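Local coordinates for translation initiation factor 4E (PDB 3M94), which binds the methylated cap of messenger RNA, here as a trimethylguanosine cap analogue, and so probably recruits capped messages for translation initiation, at residues 7-12 against 113-118; 77-82 against 143-148; 58-63 against 71-76. One frame throughout, in Å; residues are numbered along the deposited sequence.

Interaction 1: 7-12 against 113-118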
loop_
_atom_site.group_PDB
_atom_site.type_symbol
_atom_site.label_atom_id
_atom_site.label_comp_id
_atom_site.label_asym_id
_atom_site.label_seq_id
_atom_site.Cartn_x
_atom_site.Cartn_y
_atom_site.Cartn_z
ATOM N N CYS A 7 7.583 8.378 -11.018
ATOM C CA CYS A 7 8.622 7.362 -10.939
ATOM C C CYS A 7 8.148 5.983 -11.384
ATOM O O CYS A 7 6.988 5.797 -11.728
ATOM C CB CYS A 7 9.235 7.318 -9.540
ATOM S SG CYS A 7 8.058 6.842 -8.264
ATOM N N HIS A 8 9.075 5.036 -11.409
ATOM C CA HIS A 8 8.781 3.655 -11.761
ATOM C C HIS A 8 8.264 2.942 -10.515
ATOM O O HIS A 8 8.796 3.127 -9.412
ATOM C CB HIS A 8 10.050 2.947 -12.216
ATOM C CG HIS A 8 10.559 3.380 -13.550
ATOM N ND1 HIS A 8 10.966 4.672 -13.811
ATOM C CD2 HIS A 8 10.759 2.682 -14.693
ATOM C CE1 HIS A 8 11.391 4.750 -15.060
ATOM N NE2 HIS A 8 11.264 3.561 -15.619
ATOM N N TRP A 9 7.243 2.117 -10.715
ATOM C CA TRP A 9 6.642 1.323 -9.658
ATOM C C TRP A 9 6.667 -0.144 -10.067
ATOM O O TRP A 9 6.405 -0.470 -11.228
ATOM C CB TRP A 9 5.187 1.755 -9.424
ATOM C CG TRP A 9 5.058 3.164 -8.922
ATOM C CD1 TRP A 9 4.938 4.299 -9.692
ATOM C CD2 TRP A 9 5.064 3.598 -7.554
ATOM N NE1 TRP A 9 4.845 5.409 -8.872
ATOM C CE2 TRP A 9 4.925 5.008 -7.561
ATOM C CE3 TRP A 9 5.146 2.927 -6.317
ATOM C CZ2 TRP A 9 4.883 5.769 -6.379
ATOM C CZ3 TRP A 9 5.095 3.681 -5.138
ATOM C CH2 TRP A 9 4.975 5.096 -5.182
ATOM N N ALA A 10 6.941 -1.025 -9.112
ATOM C CA ALA A 10 6.880 -2.472 -9.374
ATOM C C ALA A 10 5.742 -3.126 -8.587
ATOM O O ALA A 10 5.552 -2.857 -7.395
ATOM C CB ALA A 10 8.186 -3.141 -9.066
ATOM N N LEU A 11 4.985 -3.975 -9.290
ATOM C CA LEU A 11 3.950 -4.785 -8.676
ATOM C C LEU A 11 4.546 -6.148 -8.319
ATOM O O LEU A 11 5.210 -6.766 -9.145
ATOM C CB LEU A 11 2.756 -4.950 -9.626
ATOM C CG LEU A 11 1.601 -5.839 -9.149
ATOM C CD1 LEU A 11 0.800 -5.168 -8.037
ATOM C CD2 LEU A 11 0.699 -6.118 -10.330
ATOM N N TRP A 12 4.329 -6.571 -7.070
ATOM C CA TRP A 12 4.778 -7.875 -6.577
ATOM C C TRP A 12 3.537 -8.666 -6.137
ATOM O O TRP A 12 2.503 -8.091 -5.772
ATOM C CB TRP A 12 5.736 -7.741 -5.384
ATOM C CG TRP A 12 6.987 -6.916 -5.611
ATOM C CD1 TRP A 12 7.063 -5.556 -5.748
ATOM C CD2 TRP A 12 8.344 -7.402 -5.695
ATOM N NE1 TRP A 12 8.374 -5.169 -5.913
ATOM C CE2 TRP A 12 9.177 -6.280 -5.892
ATOM C CE3 TRP A 12 8.929 -8.675 -5.617
ATOM C CZ2 TRP A 12 10.565 -6.390 -6.024
ATOM C CZ3 TRP A 12 10.310 -8.791 -5.745
ATOM C CH2 TRP A 12 11.114 -7.652 -5.948
ATOM N N GLU A 113 8.439 11.606 -1.198
ATOM C CA GLU A 113 9.761 10.995 -0.989
ATOM C C GLU A 113 9.797 10.001 0.194
ATOM O O GLU A 113 10.673 9.142 0.253
ATOM C CB GLU A 113 10.858 12.064 -0.837
ATOM C CG GLU A 113 10.629 13.095 0.283
ATOM C CD GLU A 113 9.954 14.380 -0.204
ATOM O OE1 GLU A 113 8.947 14.308 -0.973
ATOM O OE2 GLU A 113 10.451 15.468 0.182
ATOM N N TYR A 114 8.852 10.118 1.123
ATOM C CA TYR A 114 8.828 9.230 2.287
ATOM C C TYR A 114 8.033 7.937 2.076
ATOM O O TYR A 114 8.129 7.011 2.868
ATOM C CB TYR A 114 8.326 9.980 3.519
ATOM C CG TYR A 114 9.312 11.014 3.973
ATOM C CD1 TYR A 114 10.376 10.660 4.798
ATOM C CD2 TYR A 114 9.202 12.343 3.552
ATOM C CE1 TYR A 114 11.301 11.612 5.219
ATOM C CE2 TYR A 114 10.118 13.298 3.958
ATOM C CZ TYR A 114 11.162 12.923 4.792
ATOM O OH TYR A 114 12.073 13.848 5.193
ATOM N N ILE A 115 7.258 7.873 1.002
ATOM C CA ILE A 115 6.471 6.685 0.702
ATOM C C ILE A 115 7.307 5.597 0.013
ATOM O O ILE A 115 7.950 5.850 -1.004
ATOM C CB ILE A 115 5.236 7.078 -0.137
ATOM C CG1 ILE A 115 4.240 7.809 0.773
ATOM C CG2 ILE A 115 4.573 5.843 -0.795
ATOM C CD1 ILE A 115 3.292 8.628 0.043
ATOM N N CYS A 116 7.291 4.386 0.566
ATOM C CA CYS A 116 7.990 3.269 -0.046
ATOM C C CYS A 116 7.066 2.455 -0.937
ATOM O O CYS A 116 7.426 2.123 -2.066
ATOM C CB CYS A 116 8.597 2.367 1.018
ATOM S SG CYS A 116 9.694 3.272 2.068
ATOM N N GLY A 117 5.886 2.117 -0.424
ATOM C CA GLY A 117 4.907 1.411 -1.230
ATOM C C GLY A 117 3.688 0.987 -0.451
ATOM O O GLY A 117 3.563 1.303 0.735
ATOM N N ALA A 118 2.795 0.263 -1.116
ATOM C CA ALA A 118 1.564 -0.235 -0.490
ATOM C C ALA A 118 1.512 -1.760 -0.431
ATOM O O ALA A 118 2.103 -2.447 -1.274
ATOM C CB ALA A 118 0.365 0.276 -1.245
#
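Trp9 reaches across to Ile115 and Cys116 with the far end of its indole. The benzene half does the touching. CH2 lies 4.5 Å from Ile115 CG2, which sits at the ring edge, near the ring plane. CZ3 of Trp9 comes within 4.2 Å of Cys116 O, and this carbonyl approaches obliquely. No hydrogen bond joins the two segments, so the contact is apolar packing with one backbone carbonyl beside the ring. The first torsion of Trp9 explains the reach. CG stands beside the backbone N and anti to the carbonyl carbon (chi1 -64°), and the ring is turned roughly crosswise at CB (chi2 89°). This carries the benzene half toward 113-118 although the backbones stay well apart, with 8.6 Å between Trp9 CA and Gly117 CA. Within the first segment, Cys7 SG lies 3.3 Å above the plane of the Trp9 indole, nearer the margin of the ring than its middle. At Ile115 the bond to CB points toward 7-12. At Cys116 it points away, and the backbone oxygen, not the sulfur, meets the tryptophan. Outside the segments, Trp9 also packs on Ile103 and Ile104 of helix 88-104, and Lys61 NZ donates to Ile115 O. Strand 56-61 lies between strands 4-14 and 115-121 in the sheet, and the indole also touches its Lys61. Cys116 and Gly117 stand opposite the single residue Trp132, a classic beta bulge. Buried packing between two strands of one curved antiparallel sheet, on the face covered by helix 88-104, fits the eIF4E fold.

Interaction 2: 77-82 against 143-148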
loop_
_atom_site.group_PDB
_atom_site.type_symbol
_atom_site.label_atom_id
_atom_site.label_comp_id
_atom_site.label_asym_id
_atom_site.label_seq_id
_atom_site.Cartn_x
_atom_site.Cartn_y
_atom_site.Cartn_z
ATOM N N GLY A 77 8.101 2.374 8.781
ATOM C CA GLY A 77 6.910 1.834 9.409
ATOM C C GLY A 77 5.775 1.846 8.424
ATOM O O GLY A 77 5.992 2.039 7.223
ATOM N N ARG A 78 4.566 1.640 8.928
ATOM C CA ARG A 78 3.406 1.553 8.075
ATOM C C ARG A 78 2.157 2.116 8.732
ATOM O O ARG A 78 1.957 1.982 9.945
ATOM C CB ARG A 78 3.152 0.096 7.674
ATOM C CG ARG A 78 2.639 -0.754 8.818
ATOM C CD ARG A 78 2.406 -2.183 8.409
ATOM N NE ARG A 78 1.769 -2.903 9.508
ATOM C CZ ARG A 78 1.487 -4.198 9.499
ATOM N NH1 ARG A 78 1.791 -4.942 8.452
ATOM N NH2 ARG A 78 0.907 -4.755 10.555
ATOM N N TRP A 79 1.327 2.763 7.922
ATOM C CA TRP A 79 -0.061 3.003 8.302
ATOM C C TRP A 79 -0.816 1.709 8.015
ATOM O O TRP A 79 -0.718 1.175 6.905
ATOM C CB TRP A 79 -0.647 4.142 7.480
ATOM C CG TRP A 79 -0.291 5.478 8.045
ATOM C CD1 TRP A 79 0.631 6.351 7.560
ATOM C CD2 TRP A 79 -0.826 6.069 9.232
ATOM N NE1 TRP A 79 0.692 7.467 8.361
ATOM C CE2 TRP A 79 -0.190 7.311 9.403
ATOM C CE3 TRP A 79 -1.795 5.669 10.168
ATOM C CZ2 TRP A 79 -0.491 8.159 10.466
ATOM C CZ3 TRP A 79 -2.087 6.513 11.221
ATOM C CH2 TRP A 79 -1.441 7.740 11.360
ATOM N N LEU A 80 -1.539 1.206 9.017
ATOM C CA LEU A 80 -2.284 -0.042 8.898
ATOM C C LEU A 80 -3.791 0.208 8.893
ATOM O O LEU A 80 -4.317 0.899 9.769
ATOM C CB LEU A 80 -1.912 -0.999 10.039
ATOM C CG LEU A 80 -2.689 -2.315 10.175
ATOM C CD1 LEU A 80 -2.403 -3.272 9.009
ATOM C CD2 LEU A 80 -2.379 -3.004 11.527
ATOM N N VAL A 81 -4.470 -0.342 7.887
ATOM C CA VAL A 81 -5.931 -0.299 7.811
ATOM C C VAL A 81 -6.420 -1.753 7.887
ATOM O O VAL A 81 -6.123 -2.548 6.995
ATOM C CB VAL A 81 -6.431 0.281 6.464
ATOM C CG1 VAL A 81 -7.938 0.498 6.497
ATOM C CG2 VAL A 81 -5.697 1.575 6.081
ATOM N N VAL A 82 -7.126 -2.109 8.957
ATOM C CA VAL A 82 -7.780 -3.422 9.027
ATOM C C VAL A 82 -9.128 -3.363 8.314
ATOM O O VAL A 82 -9.863 -2.385 8.431
ATOM C CB VAL A 82 -7.914 -3.985 10.486
ATOM C CG1 VAL A 82 -6.525 -4.244 11.085
ATOM C CG2 VAL A 82 -8.745 -3.054 11.391
ATOM N N LEU A 143 1.971 11.694 10.156
ATOM C CA LEU A 143 0.617 12.085 10.503
ATOM C C LEU A 143 -0.061 12.579 9.248
ATOM O O LEU A 143 -1.199 12.225 8.975
ATOM C CB LEU A 143 0.578 13.158 11.610
ATOM C CG LEU A 143 -0.789 13.751 12.001
ATOM C CD1 LEU A 143 -1.756 12.682 12.516
ATOM C CD2 LEU A 143 -0.668 14.914 13.025
ATOM N N ARG A 144 0.657 13.383 8.471
ATOM C CA ARG A 144 0.072 13.990 7.290
ATOM C C ARG A 144 -0.278 12.941 6.241
ATOM O O ARG A 144 -1.360 12.966 5.652
ATOM C CB ARG A 144 0.996 15.062 6.707
ATOM C CG ARG A 144 0.354 15.820 5.554
ATOM C CD ARG A 144 -1.022 16.329 5.977
ATOM N NE ARG A 144 -1.687 17.104 4.940
ATOM C CZ ARG A 144 -3.006 17.190 4.809
ATOM N NH1 ARG A 144 -3.800 16.531 5.641
ATOM N NH2 ARG A 144 -3.533 17.927 3.840
ATOM N N ILE A 145 0.639 12.015 6.020
ATOM C CA ILE A 145 0.388 10.905 5.116
ATOM C C ILE A 145 -0.876 10.143 5.543
ATOM O O ILE A 145 -1.702 9.783 4.712
ATOM C CB ILE A 145 1.622 9.987 5.018
ATOM C CG1 ILE A 145 2.733 10.704 4.246
ATOM C CG2 ILE A 145 1.270 8.680 4.329
ATOM C CD1 ILE A 145 4.077 10.009 4.264
ATOM N N GLY A 146 -1.028 9.927 6.843
ATOM C CA GLY A 146 -2.170 9.210 7.375
ATOM C C GLY A 146 -3.465 9.947 7.166
ATOM O O GLY A 146 -4.484 9.330 6.864
ATOM N N GLN A 147 -3.438 11.269 7.332
ATOM C CA GLN A 147 -4.648 12.067 7.160
ATOM C C GLN A 147 -5.121 11.973 5.702
ATOM O O GLN A 147 -6.304 11.781 5.447
ATOM C CB GLN A 147 -4.446 13.523 7.630
ATOM C CG GLN A 147 -4.130 13.658 9.139
ATOM C CD GLN A 147 -3.603 15.055 9.560
ATOM O OE1 GLN A 147 -2.974 15.774 8.776
ATOM N NE2 GLN A 147 -3.862 15.428 10.806
ATOM N N ILE A 148 -4.190 12.076 4.758
ATOM C CA ILE A 148 -4.511 11.944 3.337
ATOM C C ILE A 148 -5.014 10.526 3.010
ATOM O O ILE A 148 -5.980 10.376 2.284
ATOM C CB ILE A 148 -3.303 12.322 2.430
ATOM C CG1 ILE A 148 -2.984 13.817 2.558
ATOM C CG2 ILE A 148 -3.588 11.985 0.965
ATOM C CD1 ILE A 148 -1.561 14.181 2.176
#
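Trp79 meets Gly146, with Leu143 and Ile145 at the margins, and through it strand 77-82 packs on helix 143-148. The strand and helix axes run 27° from parallel and come within 9.6 Å of each other. Along the strand, Gly77 pairs by backbone with Thr133. Arg78 sends its side chain off from the helix to a salt bridge with Glu164 on strand 161-165. Trp79 follows, its bond to CB directed toward the helix. Its CG stands beside the backbone N (chi1 -83°), which lays the indole against one turn of helix. Gly146 CA sits over one face of the ring, 3.6 Å from the centroid of the five-membered ring and 23° off its normal, a CH-pi contact. With no side chain at Gly146, the helix backbone itself can rest on the indole. Leu143 CA lies at the ring edge, 4.1 Å from Trp79 CZ2. Ile145 CG2 approaches Trp79 CD1 obliquely at 4.0 Å. Trp79 NE1 comes 3.4 Å from Gly146 N, but both are donors and no bond forms between them. The indole N-H instead bonds to Asn142 O, just before the helical segment. That single bond ties the ring to the helix backbone and should limit its rotation. Leu80 lies beside Arg162 and Glu164, and Val81 packs on Ile155 after the helix. The contact seats helix 139-153 on the sheet, in keeping with the eIF4E fold. Its chemistry is mainly dispersion and CH-pi contact on a buried face, with the one polar atom of the indole satisfied by a main-chain carbonyl.

Interaction 3: 58-63 against 71-76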
loop_
_atom_site.group_PDB
_atom_site.type_symbol
_atom_site.label_atom_id
_atom_site.label_comp_id
_atom_site.label_asym_id
_atom_site.label_seq_id
_atom_site.Cartn_x
_atom_site.Cartn_y
_atom_site.Cartn_z
ATOM N N TYR A 58 1.944 -6.268 -3.504
ATOM C CA TYR A 58 2.767 -5.132 -3.079
ATOM C C TYR A 58 2.949 -4.212 -4.278
ATOM O O TYR A 58 3.161 -4.680 -5.390
ATOM C CB TYR A 58 4.156 -5.565 -2.587
ATOM C CG TYR A 58 4.165 -6.661 -1.530
ATOM C CD1 TYR A 58 4.345 -6.360 -0.184
ATOM C CD2 TYR A 58 4.032 -8.002 -1.887
ATOM C CE1 TYR A 58 4.366 -7.364 0.797
ATOM C CE2 TYR A 58 4.044 -9.013 -0.916
ATOM C CZ TYR A 58 4.213 -8.684 0.416
ATOM O OH TYR A 58 4.227 -9.678 1.354
ATOM N N LEU A 59 2.858 -2.904 -4.043
ATOM C CA LEU A 59 3.232 -1.941 -5.062
ATOM C C LEU A 59 4.283 -1.019 -4.479
ATOM O O LEU A 59 3.958 -0.163 -3.644
ATOM C CB LEU A 59 2.043 -1.125 -5.584
ATOM C CG LEU A 59 2.444 -0.412 -6.902
ATOM C CD1 LEU A 59 2.309 -1.358 -8.122
ATOM C CD2 LEU A 59 1.658 0.867 -7.130
ATOM N N PHE A 60 5.537 -1.206 -4.908
ATOM C CA PHE A 60 6.653 -0.452 -4.349
ATOM C C PHE A 60 7.433 0.270 -5.428
ATOM O O PHE A 60 7.468 -0.175 -6.597
ATOM C CB PHE A 60 7.585 -1.362 -3.539
ATOM C CG PHE A 60 7.100 -1.616 -2.110
ATOM C CD1 PHE A 60 5.883 -2.269 -1.875
ATOM C CD2 PHE A 60 7.839 -1.169 -1.018
ATOM C CE1 PHE A 60 5.415 -2.471 -0.593
ATOM C CE2 PHE A 60 7.385 -1.390 0.278
ATOM C CZ PHE A 60 6.166 -2.032 0.488
ATOM N N LYS A 61 8.067 1.377 -5.030
ATOM C CA LYS A 61 8.944 2.107 -5.932
ATOM C C LYS A 61 9.996 1.146 -6.441
ATOM O O LYS A 61 10.533 0.357 -5.654
ATOM C CB LYS A 61 9.600 3.303 -5.211
ATOM C CG LYS A 61 8.659 4.479 -4.993
ATOM C CD LYS A 61 9.296 5.532 -4.082
ATOM C CE LYS A 61 8.500 6.817 -4.073
ATOM N NZ LYS A 61 8.889 7.681 -2.899
ATOM N N GLU A 62 10.278 1.185 -7.745
ATOM C CA GLU A 62 11.297 0.307 -8.315
ATOM C C GLU A 62 12.601 0.422 -7.528
ATOM O O GLU A 62 13.059 1.533 -7.246
ATOM C CB GLU A 62 11.576 0.613 -9.789
ATOM C CG GLU A 62 12.484 -0.444 -10.464
ATOM C CD GLU A 62 12.756 -0.154 -11.927
ATOM O OE1 GLU A 62 12.712 1.031 -12.338
ATOM O OE2 GLU A 62 13.023 -1.117 -12.684
ATOM N N GLY A 63 13.186 -0.721 -7.178
ATOM C CA GLY A 63 14.452 -0.735 -6.469
ATOM C C GLY A 63 14.276 -0.798 -4.965
ATOM O O GLY A 63 15.261 -0.829 -4.239
ATOM N N GLU A 71 16.979 -1.545 2.927
ATOM C CA GLU A 71 17.518 -0.315 3.530
ATOM C C GLU A 71 16.503 0.837 3.536
ATOM O O GLU A 71 16.546 1.716 4.405
ATOM C CB GLU A 71 18.826 0.115 2.846
ATOM C CG GLU A 71 18.658 0.676 1.401
ATOM C CD GLU A 71 19.983 1.066 0.730
ATOM O OE1 GLU A 71 21.038 1.039 1.399
ATOM O OE2 GLU A 71 19.967 1.404 -0.474
ATOM N N ASN A 72 15.582 0.807 2.575
ATOM C CA ASN A 72 14.531 1.809 2.467
ATOM C C ASN A 72 13.435 1.674 3.510
ATOM O O ASN A 72 12.730 2.639 3.779
ATOM C CB ASN A 72 13.923 1.772 1.066
ATOM C CG ASN A 72 14.925 2.149 -0.000
ATOM O OD1 ASN A 72 15.176 3.327 -0.232
ATOM N ND2 ASN A 72 15.512 1.148 -0.651
ATOM N N ASN A 73 13.293 0.484 4.093
ATOM C CA ASN A 73 12.200 0.196 5.037
ATOM C C ASN A 73 12.681 -0.084 6.456
ATOM O O ASN A 73 11.873 -0.126 7.394
ATOM C CB ASN A 73 11.379 -1.024 4.573
ATOM C CG ASN A 73 10.877 -0.902 3.148
ATOM O OD1 ASN A 73 10.283 0.102 2.773
ATOM N ND2 ASN A 73 11.105 -1.942 2.348
ATOM N N VAL A 74 13.989 -0.292 6.605
ATOM C CA VAL A 74 14.564 -0.788 7.863
ATOM C C VAL A 74 14.274 0.124 9.061
ATOM O O VAL A 74 14.040 -0.367 10.173
ATOM C CB VAL A 74 16.087 -1.127 7.717
ATOM C CG1 VAL A 74 16.951 0.135 7.607
ATOM C CG2 VAL A 74 16.563 -2.026 8.852
ATOM N N LYS A 75 14.272 1.440 8.823
ATOM C CA LYS A 75 13.994 2.441 9.866
ATOM C C LYS A 75 12.583 3.027 9.744
ATOM O O LYS A 75 12.253 4.033 10.378
ATOM C CB LYS A 75 15.029 3.565 9.809
ATOM N N GLY A 76 11.749 2.373 8.938
ATOM C CA GLY A 76 10.440 2.894 8.596
ATOM C C GLY A 76 9.297 2.240 9.335
ATOM O O GLY A 76 9.485 1.615 10.376
#
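This is a light, partly buried packing contact between the end of strand 56-61, with Gly63 just after it, and the loop leading to strand 77-83. The chain between the two segments carries the cap-pocket residues Met67, Trp68 and Glu69, so the contact closes the base of that loop. Its inner part is Phe60 against Asn73. Asn73 OD1 lies 4.1 Å from Phe60 CE2, at the edge of the ring and near its plane. The amide and ring planes stand 87° apart. At this distance it is at most a weak electrostatic contact with the ring C-H groups. In both residues CG sits beside the backbone N (chi1 -82° for Phe60, -53° for Asn73), and CB is directed toward the other segment. The other end of the Asn73 amide is fixed, since ND2 bonds to Met67 O. The outer part is Asn72 and the exposed Gly63. Asn72 ND2 stays 4.1 Å from Gly63 O, too far for a hydrogen bond. That ND2 bonds to Asp70 OD2 instead, and Asn72 OD1 accepts from Arg134. A type I turn runs from Asn73 to Gly76, with Gly76 N bonded to Asn73 O at 2.9 Å. Around the contact, the edge-to-face partner of Phe60 is Trp132 of strand 127-133. Strand 56-61 runs between strands 4-14 and 115-121. Leu59 packs on helix 88-104, while Phe60 faces the loop on the other side of the sheet.

In the fold
All three contacts reach the same antiparallel sheet. Interactions 1 and 3 are near neighbours, their centres about 7 Å apart. Strand 56-61 joins them through a probable bond from Ala10 N to Phe60 O (2.7 Å). Cys116 SG also packs on Asn73 OD1 at 3.3 Å. Interaction 2 lies about 15 Å between centres from each of the others. It meets interaction 1 where Ile115 CG1 touches Ile145 CD1 (4.1 Å), and interaction 3 only by following it along the chain. The cap analogue is about 7 Å from the side chain of Asn73, 12 Å from that of Cys116 and 14 Å from that of Trp79. By these side chains, interaction 3 is the nearest of the three to the bound cap analogue.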